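Local coordinates for protein transcriptional regulator, TetR family (Agrobacterium tumefaciens, PDB 3C2B) that probably binds DNA through a helix-turn-helix motif and regulates transcription, at residues 208-211 with 212-216; 196-199 with 200-204; 98-101 with 102-106; 184-187 with 188-192. All coordinates share one frame; numbering follows the deposited sequence.

All four contacts are local, formed between residues that follow one another in the chain, but they sit in different surroundings. Contact 3, near the centre of the chain, and contact 2, farther out on helix 190-205, are partly buried, and each sets an aliphatic i to i+4 pair against neighbouring helices. Contacts 1 and 4 lie at the surface and carry more polar groups: contact 1 in the last modelled helix, contact 4 in the turn leading into helix 190-205. Contacts 2 and 4 therefore share that helix. Contact 1 meets contact 2 through His-211 and Leu-214 on Leu-202, while Phe-190 of contact 4 packs on His-98, Leu-101 and Ala-105 of contact 3.

Contact 1. Residues 208-211 with 212-216; sequences EKVH and SELGG
Val-210 lies alongside Leu-214, one turn later in helix 208-214, and the two side chains point the same way, with Val-210 CG2 4.1 Å from Leu-214 CD1. The methyl ends touch at ordinary packing distance, and the root of the leucine lies against the backbone, with Leu-214 CG 3.1 Å from Val-210 O. Leu-214 reaches that carbonyl because its CG is anti to its own carbonyl carbon (chi1 -69°), which turns the branch back along the helix. The other methyl of Val-210, CG1, lies over the centre of the His-211 ring, 3.9 Å above its plane.

On another side of the same turn Ser-212 grips Glu-208 O twice, through its backbone N at 3.0 Å and through its hydroxyl OG, also at 3.0 Å. The hydroxyl folds back because OG stands between the backbone N and the carbonyl carbon (chi1 66°). Glu-213 N bonds Lys-209 O and Leu-214 N bonds Val-210 O, but the final i to i+4 bond, Gly-215 N to His-211 O, is weak, as the chain leaves helical geometry at Gly-215. Lys-209 and Glu-213 extend in roughly the same direction without pairing, their NZ and OE1 5.2 Å apart. The lysine instead bonds Ser-153 O and makes a cation-pi contact with Tyr-155, and the carboxylate takes Tyr-155 OH and Ala-86 N. Val-210 and Leu-214 of this short helix pack on Ala-86 at the start of helix 86-104, and Leu-214 also meets Leu-202 of helix 190-205, as does His-211.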
# COMPACT_ATOMS: atom_id res chain seq x y z
N GLU A 208 -15.71 25.14 11.58
CA GLU A 208 -16.39 25.43 12.83
C GLU A 208 -17.87 24.98 12.87
O GLU A 208 -18.34 24.48 13.90
CB GLU A 208 -16.22 26.92 13.11
CG GLU A 208 -16.99 27.46 14.27
CD GLU A 208 -16.21 28.49 15.06
OE1 GLU A 208 -15.22 29.07 14.50
OE2 GLU A 208 -16.57 28.69 16.25
N LYS A 209 -18.59 25.14 11.76
CA LYS A 209 -19.99 24.67 11.63
C LYS A 209 -20.14 23.16 11.88
O LYS A 209 -21.04 22.76 12.63
CB LYS A 209 -20.54 25.01 10.23
CG LYS A 209 -22.06 24.86 10.06
CD LYS A 209 -22.50 25.14 8.62
CE LYS A 209 -24.01 25.09 8.47
NZ LYS A 209 -24.45 24.67 7.09
N VAL A 210 -19.30 22.33 11.25
CA VAL A 210 -19.42 20.88 11.41
C VAL A 210 -19.19 20.46 12.87
O VAL A 210 -19.91 19.62 13.38
CB VAL A 210 -18.55 20.08 10.42
CG1 VAL A 210 -17.09 19.99 10.89
CG2 VAL A 210 -19.12 18.68 10.22
N HIS A 211 -18.22 21.07 13.54
CA HIS A 211 -17.86 20.71 14.91
C HIS A 211 -18.91 21.18 15.94
O HIS A 211 -19.29 20.43 16.84
CB HIS A 211 -16.46 21.23 15.27
CG HIS A 211 -15.36 20.59 14.46
ND1 HIS A 211 -15.20 19.23 14.35
CD2 HIS A 211 -14.35 21.15 13.74
CE1 HIS A 211 -14.16 18.97 13.57
NE2 HIS A 211 -13.63 20.11 13.19
N SER A 212 -19.38 22.42 15.79
CA SER A 212 -20.37 22.92 16.75
C SER A 212 -21.75 22.28 16.51
O SER A 212 -22.55 22.16 17.43
CB SER A 212 -20.40 24.44 16.78
OG SER A 212 -20.85 24.97 15.56
N GLU A 213 -22.02 21.84 15.28
CA GLU A 213 -23.26 21.10 15.00
C GLU A 213 -23.21 19.64 15.46
O GLU A 213 -24.19 19.15 16.01
CB GLU A 213 -23.64 21.18 13.52
CG GLU A 213 -24.90 20.38 13.18
CD GLU A 213 -25.42 20.66 11.80
OE1 GLU A 213 -25.14 21.77 11.29
OE2 GLU A 213 -26.13 19.78 11.25
N LEU A 214 -22.10 18.95 15.22
CA LEU A 214 -21.88 17.60 15.76
C LEU A 214 -21.83 17.63 17.28
O LEU A 214 -22.07 16.61 17.92
CB LEU A 214 -20.60 16.97 15.23
CG LEU A 214 -20.64 16.62 13.74
CD1 LEU A 214 -19.32 16.04 13.30
CD2 LEU A 214 -21.77 15.66 13.43
N GLY A 215 -21.52 18.80 17.84
CA GLY A 215 -21.51 18.99 19.29
C GLY A 215 -22.84 19.39 19.90
O GLY A 215 -22.88 19.82 21.06
N GLY A 216 -23.94 19.26 19.15
CA GLY A 216 -25.29 19.55 19.63
C GLY A 216 -25.46 20.89 20.34
O GLY A 216 -25.09 21.94 19.82

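Contact 2. Residues 196-199 with 200-204; sequences KAVV and AFLTL
Val-199, Ala-200 and Val-198 form the middle of a straightforward alpha-helical turn in helix 190-205, part of the all-helical C-terminal domain of a TetR-family protein. The three neighbouring residues face different surroundings. Val-198 is buried, and lies side by side with Leu-202, four residues on: CG1 of the valine is 3.9 Å from CD1 of the leucine. That methyl is anti to the backbone N of Val-198 (chi1 175°), beside its carbonyl carbon, and so leans along the helix toward Leu-202. The leucine also covers the valine's carbonyl, with Leu-202 CG 3.3 Å from Val-198 O. Leu-93 and Glu-94 of helix 86-104, together with Phe-168 of helix 161-173, pack on Val-198 from outside the turn.

Ala-200 has its CB 3.6 Å from Lys-196 O, the carbonyl that also receives its own N-H in a nearly straight bond of 3.1 Å. Its small methyl group packs on Leu-171 and on Leu-204 of the second subunit, which also touches Thr-203 and the equivalent Leu-204 of this chain; the turn is therefore part of the dimer interface.

Val-199 contributes chiefly its carbonyl oxygen, which holds two donors from one residue. Thr-203 N approaches at 3.0 Å, as in any helical turn, and the hydroxyl joins it because Thr-203 OG1 stands beside its backbone N (chi1 -59°). The two donors come from opposite faces of the carbonyl plane: Thr-203 OG1 lies 2.9 Å from Val-199 O, above that plane and 35° out of it.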
# COMPACT_ATOMS: atom_id res chain seq x y z
N LYS A 196 -12.16 6.31 13.67
CA LYS A 196 -10.89 7.03 13.93
C LYS A 196 -10.47 7.88 12.74
O LYS A 196 -10.08 9.04 12.90
CB LYS A 196 -9.79 6.03 14.28
CG LYS A 196 -10.01 5.38 15.64
CD LYS A 196 -8.93 4.32 15.99
CE LYS A 196 -9.16 3.80 17.41
NZ LYS A 196 -8.60 2.44 17.58
N ALA A 197 -10.57 7.31 11.54
CA ALA A 197 -10.18 8.04 10.32
C ALA A 197 -11.12 9.28 10.03
O ALA A 197 -10.67 10.33 9.53
CB ALA A 197 -10.17 7.08 9.17
N VAL A 198 -12.40 9.14 10.36
CA VAL A 198 -13.38 10.21 10.24
C VAL A 198 -13.13 11.32 11.24
O VAL A 198 -13.17 12.49 10.83
CB VAL A 198 -14.85 9.69 10.25
CG1 VAL A 198 -15.87 10.86 10.23
CG2 VAL A 198 -15.08 8.85 9.01
N VAL A 199 -12.83 10.98 12.50
CA VAL A 199 -12.41 11.98 13.52
C VAL A 199 -11.18 12.79 13.04
O VAL A 199 -11.19 14.03 13.07
CB VAL A 199 -12.15 11.35 14.94
CG1 VAL A 199 -11.63 12.37 15.94
CG2 VAL A 199 -13.44 10.75 15.51
N ALA A 200 -10.15 12.09 12.57
CA ALA A 200 -8.95 12.74 12.02
C ALA A 200 -9.26 13.64 10.77
O ALA A 200 -8.85 14.80 10.70
CB ALA A 200 -7.87 11.67 11.71
N PHE A 201 -9.96 13.10 9.79
CA PHE A 201 -10.38 13.85 8.60
C PHE A 201 -11.14 15.15 8.94
O PHE A 201 -10.91 16.20 8.34
CB PHE A 201 -11.23 12.96 7.69
CG PHE A 201 -11.63 13.61 6.39
CD1 PHE A 201 -10.69 13.92 5.42
CD2 PHE A 201 -12.95 13.98 6.15
CE1 PHE A 201 -11.07 14.54 4.21
CE2 PHE A 201 -13.32 14.62 4.96
CZ PHE A 201 -12.38 14.89 3.99
N LEU A 202 -12.00 15.10 9.95
CA LEU A 202 -12.82 16.24 10.36
C LEU A 202 -12.02 17.28 11.14
O LEU A 202 -12.28 18.48 11.06
CB LEU A 202 -14.06 15.76 11.13
CG LEU A 202 -15.12 15.03 10.26
CD1 LEU A 202 -16.38 14.66 11.07
CD2 LEU A 202 -15.55 15.85 9.01
N THR A 203 -11.02 16.82 11.90
CA THR A 203 -10.04 17.70 12.50
C THR A 203 -9.29 18.49 11.42
O THR A 203 -9.11 19.69 11.54
CB THR A 203 -9.07 16.92 13.39
OG1 THR A 203 -9.83 16.26 14.40
CG2 THR A 203 -8.07 17.86 14.05
N LEU A 204 -8.90 17.82 10.36
CA LEU A 204 -8.09 18.45 9.31
C LEU A 204 -8.90 19.43 8.47
O LEU A 204 -8.48 20.53 8.23
CB LEU A 204 -7.51 17.36 8.41
CG LEU A 204 -6.05 16.93 8.42
CD1 LEU A 204 -5.26 17.33 9.64
CD2 LEU A 204 -5.86 15.48 8.09

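Contact 3. Residues 98-101 with 102-106; sequences HDLL and DVLAG
Leu-104 packs back on Leu-100 in an i to i+4 pair near the C-terminal end of helix 86-104, a helix of the TetR-family C-terminal domain, buried here on its leucine face. At its root, Leu-104 CB lies 3.7 Å from both Leu-100 O and Leu-101 O. One bond farther out, CG comes within 3.3 Å of Leu-100 O, which also accepts the N-H of Leu-104 in a nearly straight bond. At the tip, Leu-104 CD1 meets Leu-100 CD1 at 3.8 Å, and the two side chains cross obliquely instead of running alongside each other. Leu-100 presents that methyl because its CG is anti to the backbone N (chi1 177°) and chi2, at 54°, turns CD1 toward the next turn. Val-173 of helix 161-173 touches both leucines, and Met-180 and His-177 of helix 176-181 pack on Leu-104.

On the more exposed side, Asp-102 sets its CB 3.2 Å from His-98 O, while its carboxylate accepts from a water beside the turn. That water donates to Asp-102 OD2 at 3.2 Å and, weakly, to Asp-99 O at 3.4 Å, linking the side chain to a carbonyl three residues earlier.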
# COMPACT_ATOMS: atom_id res chain seq x y z
N HIS A 98 -15.30 2.28 6.01
CA HIS A 98 -15.46 0.86 6.28
C HIS A 98 -15.65 0.06 4.96
O HIS A 98 -15.03 -0.99 4.77
CB HIS A 98 -16.69 0.71 7.23
CG HIS A 98 -16.83 -0.63 7.91
ND1 HIS A 98 -17.58 -0.79 9.06
CD2 HIS A 98 -16.37 -1.87 7.58
CE1 HIS A 98 -17.58 -2.07 9.41
NE2 HIS A 98 -16.83 -2.74 8.54
N ASP A 99 -16.53 0.57 4.07
CA ASP A 99 -16.64 0.05 2.70
C ASP A 99 -15.27 0.00 1.96
O ASP A 99 -14.95 -0.97 1.32
CB ASP A 99 -17.60 0.91 1.88
CG ASP A 99 -19.04 0.78 2.32
OD1 ASP A 99 -19.38 -0.13 3.11
OD2 ASP A 99 -19.85 1.60 1.84
N LEU A 100 -14.49 1.06 2.03
CA LEU A 100 -13.13 1.07 1.42
C LEU A 100 -12.24 -0.09 1.93
O LEU A 100 -11.69 -0.88 1.15
CB LEU A 100 -12.43 2.42 1.62
CG LEU A 100 -10.96 2.50 1.08
CD1 LEU A 100 -10.86 2.10 -0.42
CD2 LEU A 100 -10.37 3.93 1.26
N LEU A 101 -12.15 -0.21 3.25
CA LEU A 101 -11.35 -1.23 3.89
C LEU A 101 -11.79 -2.64 3.43
O LEU A 101 -10.98 -3.48 3.05
CB LEU A 101 -11.46 -1.07 5.40
CG LEU A 101 -10.66 0.13 5.90
CD1 LEU A 101 -11.15 0.55 7.32
CD2 LEU A 101 -9.08 -0.07 5.79
N ASP A 102 -13.10 -2.82 3.45
CA ASP A 102 -13.74 -4.04 3.05
C ASP A 102 -13.47 -4.34 1.58
O ASP A 102 -13.19 -5.46 1.23
CB ASP A 102 -15.22 -3.87 3.31
CG ASP A 102 -15.86 -5.10 3.73
OD1 ASP A 102 -15.54 -5.59 4.84
OD2 ASP A 102 -16.68 -5.57 2.96
N VAL A 103 -13.58 -3.37 0.70
CA VAL A 103 -13.23 -3.57 -0.74
C VAL A 103 -11.72 -3.97 -0.83
O VAL A 103 -11.35 -4.93 -1.51
CB VAL A 103 -13.52 -2.30 -1.58
CG1 VAL A 103 -12.66 -2.24 -2.85
CG2 VAL A 103 -15.03 -2.14 -1.95
N LEU A 104 -10.83 -3.24 -0.16
CA LEU A 104 -9.40 -3.62 -0.28
C LEU A 104 -9.07 -5.02 0.22
O LEU A 104 -8.22 -5.72 -0.36
CB LEU A 104 -8.51 -2.61 0.42
CG LEU A 104 -8.69 -1.18 -0.15
CD1 LEU A 104 -7.93 -0.10 0.70
CD2 LEU A 104 -8.33 -1.13 -1.70
N ALA A 105 -9.74 -5.43 1.31
CA ALA A 105 -9.55 -6.71 1.98
C ALA A 105 -10.19 -7.89 1.23
O ALA A 105 -10.02 -9.03 1.64
CB ALA A 105 -10.11 -6.63 3.41
N GLY A 106 -10.94 -7.62 0.17
CA GLY A 106 -11.60 -8.68 -0.63
C GLY A 106 -10.61 -9.62 -1.32
O GLY A 106 -9.54 -9.17 -1.80
O HOH W 1 -17.59 -3.15 1.04

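Contact 4. Residues 184-187 with 188-192; sequences EAPD and KDFSA
The phenyl ring of Phe-190, the main flat group here, is approached obliquely by Pro-186 and by the carbonyl of Asp-187, four and three residues before it. Pro-186 CB is 3.6 Å from Phe-190 CZ, with CG of the proline a little farther from the same atom, and Asp-187 O lies 3.7 Å from Phe-190 CE1. The ring reaches back against the preceding loop because its CG is anti to the carbonyl carbon of Phe-190 (chi1 -70°). Leu-101, His-98 and Asp-102 of helix 86-104, together with Leu-176 of helix 176-181, also touch it, so Phe-190 joins the loop to both helices.

Between proline and ring the chain bends through an inverse gamma turn centred on Lys-188, whose closing bond, Asp-189 N to Asp-187 O at 3.1 Å, is weak. Asp-189 takes the N-cap position of helix 190-205 but makes no capping bond with its side chain. Its OD1 instead lies 3.7 Å from Asp-187 CB, and the two carboxylates remain apart, with Asp-187 OD2 5.1 Å from Asp-189 OD1. The contact thus relies mainly on proline-phenylalanine packing, while the Asp-189 carboxylate may interact favourably with the helix dipole and be repelled by that of Asp-187.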
# COMPACT_ATOMS: atom_id res chain seq x y z
N GLU A 184 -0.75 -10.59 4.83
CA GLU A 184 -1.24 -10.41 6.18
C GLU A 184 -2.76 -10.35 6.20
O GLU A 184 -3.37 -9.58 5.46
CB GLU A 184 -0.65 -9.16 6.80
CG GLU A 184 -0.87 -9.06 8.29
CD GLU A 184 -0.43 -7.72 8.83
OE1 GLU A 184 0.74 -7.41 8.71
OE2 GLU A 184 -1.26 -6.97 9.36
N ALA A 185 -3.38 -11.17 7.04
CA ALA A 185 -4.83 -11.09 7.27
C ALA A 185 -5.15 -9.83 8.09
O ALA A 185 -4.40 -9.51 9.04
CB ALA A 185 -5.34 -12.37 7.97
N PRO A 186 -6.26 -9.13 7.78
CA PRO A 186 -6.51 -7.86 8.49
C PRO A 186 -7.00 -8.12 9.92
O PRO A 186 -7.56 -9.20 10.21
CB PRO A 186 -7.66 -7.24 7.70
CG PRO A 186 -8.45 -8.45 7.23
CD PRO A 186 -7.39 -9.47 6.86
N ASP A 187 -6.80 -7.15 10.80
CA ASP A 187 -7.50 -7.22 12.09
C ASP A 187 -8.99 -6.99 11.80
O ASP A 187 -9.37 -6.33 10.81
CB ASP A 187 -6.93 -6.22 13.12
CG ASP A 187 -5.67 -6.76 13.85
OD1 ASP A 187 -5.33 -7.97 13.73
OD2 ASP A 187 -5.01 -5.96 14.56
N LYS A 188 -9.84 -7.61 12.62
CA LYS A 188 -11.27 -7.47 12.46
C LYS A 188 -11.74 -6.24 13.26
O LYS A 188 -12.48 -6.37 14.23
CB LYS A 188 -12.00 -8.76 12.90
CG LYS A 188 -12.18 -9.81 11.79
CD LYS A 188 -13.58 -9.72 11.12
CE LYS A 188 -13.47 -9.73 9.57
NZ LYS A 188 -14.79 -9.75 8.85
N ASP A 189 -11.29 -5.04 12.86
CA ASP A 189 -11.74 -3.83 13.54
C ASP A 189 -11.96 -2.67 12.55
O ASP A 189 -11.62 -1.51 12.84
CB ASP A 189 -10.78 -3.44 14.69
CG ASP A 189 -9.47 -2.80 14.18
OD1 ASP A 189 -8.96 -3.15 13.07
OD2 ASP A 189 -8.96 -1.91 14.92
N PHE A 190 -12.56 -2.97 11.40
CA PHE A 190 -12.79 -1.96 10.38
C PHE A 190 -13.67 -0.84 10.87
O PHE A 190 -13.49 0.31 10.51
CB PHE A 190 -13.29 -2.55 9.07
CG PHE A 190 -12.25 -3.36 8.32
CD1 PHE A 190 -10.90 -3.31 8.68
CD2 PHE A 190 -12.60 -4.16 7.24
CE1 PHE A 190 -9.89 -4.03 7.98
CE2 PHE A 190 -11.60 -4.90 6.53
CZ PHE A 190 -10.24 -4.81 6.92
N SER A 191 -14.65 -1.20 11.69
CA SER A 191 -15.56 -0.25 12.28
C SER A 191 -14.83 0.81 13.09
O SER A 191 -15.11 2.00 12.97
CB SER A 191 -16.50 -0.99 13.22
OG SER A 191 -17.74 -0.40 13.10
N ALA A 192 -13.95 0.36 13.99
CA ALA A 192 -13.19 1.28 14.84
C ALA A 192 -12.22 2.10 13.99
O ALA A 192 -12.05 3.29 14.22
CB ALA A 192 -12.41 0.51 15.92